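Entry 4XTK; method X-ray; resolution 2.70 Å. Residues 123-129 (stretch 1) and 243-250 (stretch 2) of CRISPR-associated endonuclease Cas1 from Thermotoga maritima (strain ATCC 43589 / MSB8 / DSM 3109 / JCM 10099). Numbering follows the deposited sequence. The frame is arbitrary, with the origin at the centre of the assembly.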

# COMPACT_ATOMS: atom_id res chain seq x y z
N ASP E 123 16.10 13.86 30.01
CA ASP E 123 17.05 12.81 30.35
C ASP E 123 18.39 13.01 29.64
O ASP E 123 19.46 12.81 30.24
CB ASP E 123 16.48 11.43 30.02
CG ASP E 123 15.37 11.01 30.97
OD1 ASP E 123 15.26 11.63 32.06
OD2 ASP E 123 14.62 10.07 30.65
N PHE E 124 18.34 13.41 28.37
CA PHE E 124 19.56 13.64 27.62
C PHE E 124 20.39 14.74 28.26
O PHE E 124 21.61 14.62 28.41
CB PHE E 124 19.24 13.98 26.16
CG PHE E 124 20.45 14.10 25.28
CD1 PHE E 124 21.02 12.97 24.72
CD2 PHE E 124 21.03 15.33 25.03
CE1 PHE E 124 22.14 13.07 23.92
CE2 PHE E 124 22.15 15.43 24.22
CZ PHE E 124 22.71 14.30 23.67
N LEU E 125 19.72 15.82 28.67
CA LEU E 125 20.39 16.94 29.32
C LEU E 125 20.98 16.57 30.68
O LEU E 125 22.11 16.96 31.01
CB LEU E 125 19.42 18.11 29.47
CG LEU E 125 18.96 18.79 28.18
CD1 LEU E 125 17.89 19.82 28.47
CD2 LEU E 125 20.14 19.42 27.45
N LYS E 126 20.24 15.80 31.47
CA LYS E 126 20.70 15.44 32.81
C LYS E 126 21.85 14.44 32.78
O LYS E 126 22.71 14.44 33.66
CB LYS E 126 19.55 14.88 33.65
CG LYS E 126 18.57 15.93 34.12
CD LYS E 126 17.55 15.34 35.09
CE LYS E 126 16.58 16.40 35.57
NZ LYS E 126 15.53 15.83 36.45
N LYS E 127 21.86 13.57 31.77
CA LYS E 127 22.95 12.61 31.58
C LYS E 127 24.26 13.34 31.31
O LYS E 127 25.34 12.87 31.67
CB LYS E 127 22.63 11.66 30.41
CG LYS E 127 22.44 10.21 30.80
CD LYS E 127 21.86 9.42 29.62
N ARG E 128 24.15 14.48 30.65
CA ARG E 128 25.30 15.29 30.28
C ARG E 128 25.58 16.43 31.27
O ARG E 128 26.40 17.31 30.99
CB ARG E 128 25.14 15.82 28.86
CG ARG E 128 25.44 14.72 27.85
CD ARG E 128 25.06 15.07 26.45
NE ARG E 128 25.27 13.94 25.55
CZ ARG E 128 26.42 13.66 24.95
NH1 ARG E 128 27.49 14.42 25.15
NH2 ARG E 128 26.51 12.61 24.15
N LYS E 129 24.88 16.41 32.40
CA LYS E 129 25.10 17.35 33.51
C LYS E 129 24.74 18.78 33.12
O LYS E 129 25.43 19.73 33.49
CB LYS E 129 26.55 17.28 34.00
CG LYS E 129 27.07 15.86 34.25
CD LYS E 129 26.72 15.37 35.64
CE LYS E 129 27.88 15.56 36.60
N VAL E 243 20.04 11.47 16.83
CA VAL E 243 20.58 12.64 16.13
C VAL E 243 21.48 13.53 16.99
O VAL E 243 22.60 13.86 16.58
CB VAL E 243 19.45 13.52 15.58
CG1 VAL E 243 20.02 14.74 14.89
CG2 VAL E 243 18.56 12.72 14.64
N ASP E 244 21.01 13.91 18.17
CA ASP E 244 21.73 14.88 18.99
C ASP E 244 23.00 14.30 19.61
O ASP E 244 24.05 14.95 19.64
CB ASP E 244 20.82 15.43 20.10
CG ASP E 244 19.59 16.12 19.54
OD1 ASP E 244 19.60 16.51 18.35
OD2 ASP E 244 18.61 16.29 20.30
N ARG E 245 22.91 13.07 20.11
CA ARG E 245 24.08 12.37 20.61
C ARG E 245 25.15 12.29 19.52
O ARG E 245 26.34 12.52 19.78
CB ARG E 245 23.72 10.97 21.10
CG ARG E 245 24.92 10.06 21.34
CD ARG E 245 24.54 8.90 22.24
NE ARG E 245 24.10 9.36 23.56
CZ ARG E 245 23.01 8.91 24.18
NH1 ARG E 245 22.25 7.99 23.60
NH2 ARG E 245 22.69 9.39 25.37
N LEU E 246 24.71 11.99 18.31
CA LEU E 246 25.61 11.88 17.17
C LEU E 246 26.23 13.23 16.82
O LEU E 246 27.41 13.32 16.51
CB LEU E 246 24.86 11.31 15.97
CG LEU E 246 25.66 10.71 14.83
CD1 LEU E 246 26.54 9.60 15.37
CD2 LEU E 246 24.70 10.18 13.78
N PHE E 247 25.41 14.28 16.88
CA PHE E 247 25.86 15.63 16.55
C PHE E 247 26.96 16.10 17.50
O PHE E 247 27.99 16.61 17.05
CB PHE E 247 24.69 16.61 16.58
CG PHE E 247 25.10 18.03 16.79
CD1 PHE E 247 25.76 18.73 15.78
CD2 PHE E 247 24.85 18.67 17.99
CE1 PHE E 247 26.15 20.05 15.98
CE2 PHE E 247 25.24 19.99 18.19
CZ PHE E 247 25.89 20.68 17.18
N LEU E 248 26.73 15.93 18.79
CA LEU E 248 27.72 16.30 19.81
C LEU E 248 29.00 15.49 19.65
O LEU E 248 30.10 16.05 19.58
CB LEU E 248 27.14 16.09 21.21
CG LEU E 248 26.11 17.09 21.75
CD1 LEU E 248 25.64 16.68 23.14
CD2 LEU E 248 26.68 18.50 21.76
N ASN E 249 28.86 14.17 19.59
CA ASN E 249 30.01 13.28 19.51
C ASN E 249 30.89 13.58 18.30
O ASN E 249 32.11 13.62 18.41
CB ASN E 249 29.56 11.82 19.47
CG ASN E 249 29.04 11.35 20.81
OD1 ASN E 249 29.00 12.11 21.78
ND2 ASN E 249 28.62 10.09 20.87
N LEU E 250 30.27 13.82 17.15
CA LEU E 250 31.03 14.02 15.93
C LEU E 250 31.74 15.38 15.87
O LEU E 250 32.88 15.46 15.41
CB LEU E 250 30.11 13.84 14.72
CG LEU E 250 29.72 12.37 14.48
CD1 LEU E 250 28.79 12.22 13.29
CD2 LEU E 250 30.96 11.49 14.29
O HOH W 1 24.22 11.69 25.87

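The contact between these two stretches of Cas1 is a small, side-chain-mediated packing of a helix end against a helix, in which one buried phenylalanine supplies the apolar centre and an arginine just past the helix end supplies a polar margin. It illustrates how helices too far apart for backbone contact can be bridged by long side chains. The axes of helix 123-127 and helix 243-250 come no closer than 12.0 Å, with their N-to-C directions 32° apart, and the nearest CA atoms, those of Phe124 and Arg245, are 8.4 Å apart. Only 299 Å² is buried, both sides summed.

Phe124 spans much of this gap. Its CA-to-CB bond points toward the second helix, and a t rotamer at chi1 carries the ring outward until CZ lies 3.8 Å from the backbone N of Arg245 and 4.1 Å from C of Asp244. Leu248, one helical turn beyond Asp244, meets the ring at its edge, with Phe124 CZ 3.8 Å from Leu248 CD1. A flat, rigid aromatic side chain suits this place, since it can reach across and pack against both backbone and aliphatic carbon without bringing a charge into a buried site. The CA-to-CB bond of Asp244 also points toward the first stretch, and its OD2 is hydrogen-bonded elsewhere in the structure.

Arg128 is the first residue to leave helical phi/psi after the helix; its CA-to-CB bond points toward the second stretch, and the side chain extends through an m rotamer at chi1 and t at chi2 and chi3. That length lets its guanidinium reach both Leu248 and Asn249. Over one face sits Leu248 CD1, 3.5 Å from Arg128 NH1, so the same methyl serves both the phenylalanine and the arginine; a buried aliphatic residue is well fitted to meet a ring edge and a guanidinium face. At the edge, Arg128 NH2 donates a weak hydrogen bond to Asn249 OD1 at 3.5 Å, an uncharged acceptor; Asn249 starts out sideways from its CA, but the end of its side chain comes nearer.

The pairing of Arg128 with Arg245 is less obviously favourable. Arg245 NE lies 4.1 Å from Arg128 NH2, bringing like charges close together. Water 1 links the two side chains, accepting a hydrogen bond from Arg245 NH2 at 2.8 Å and a weak one from Arg128 NE at 2.5 Å. Arg245 CB lies 3.9 Å from Phe124 CE1, and the side chain then carries its guanidinium to Water 1.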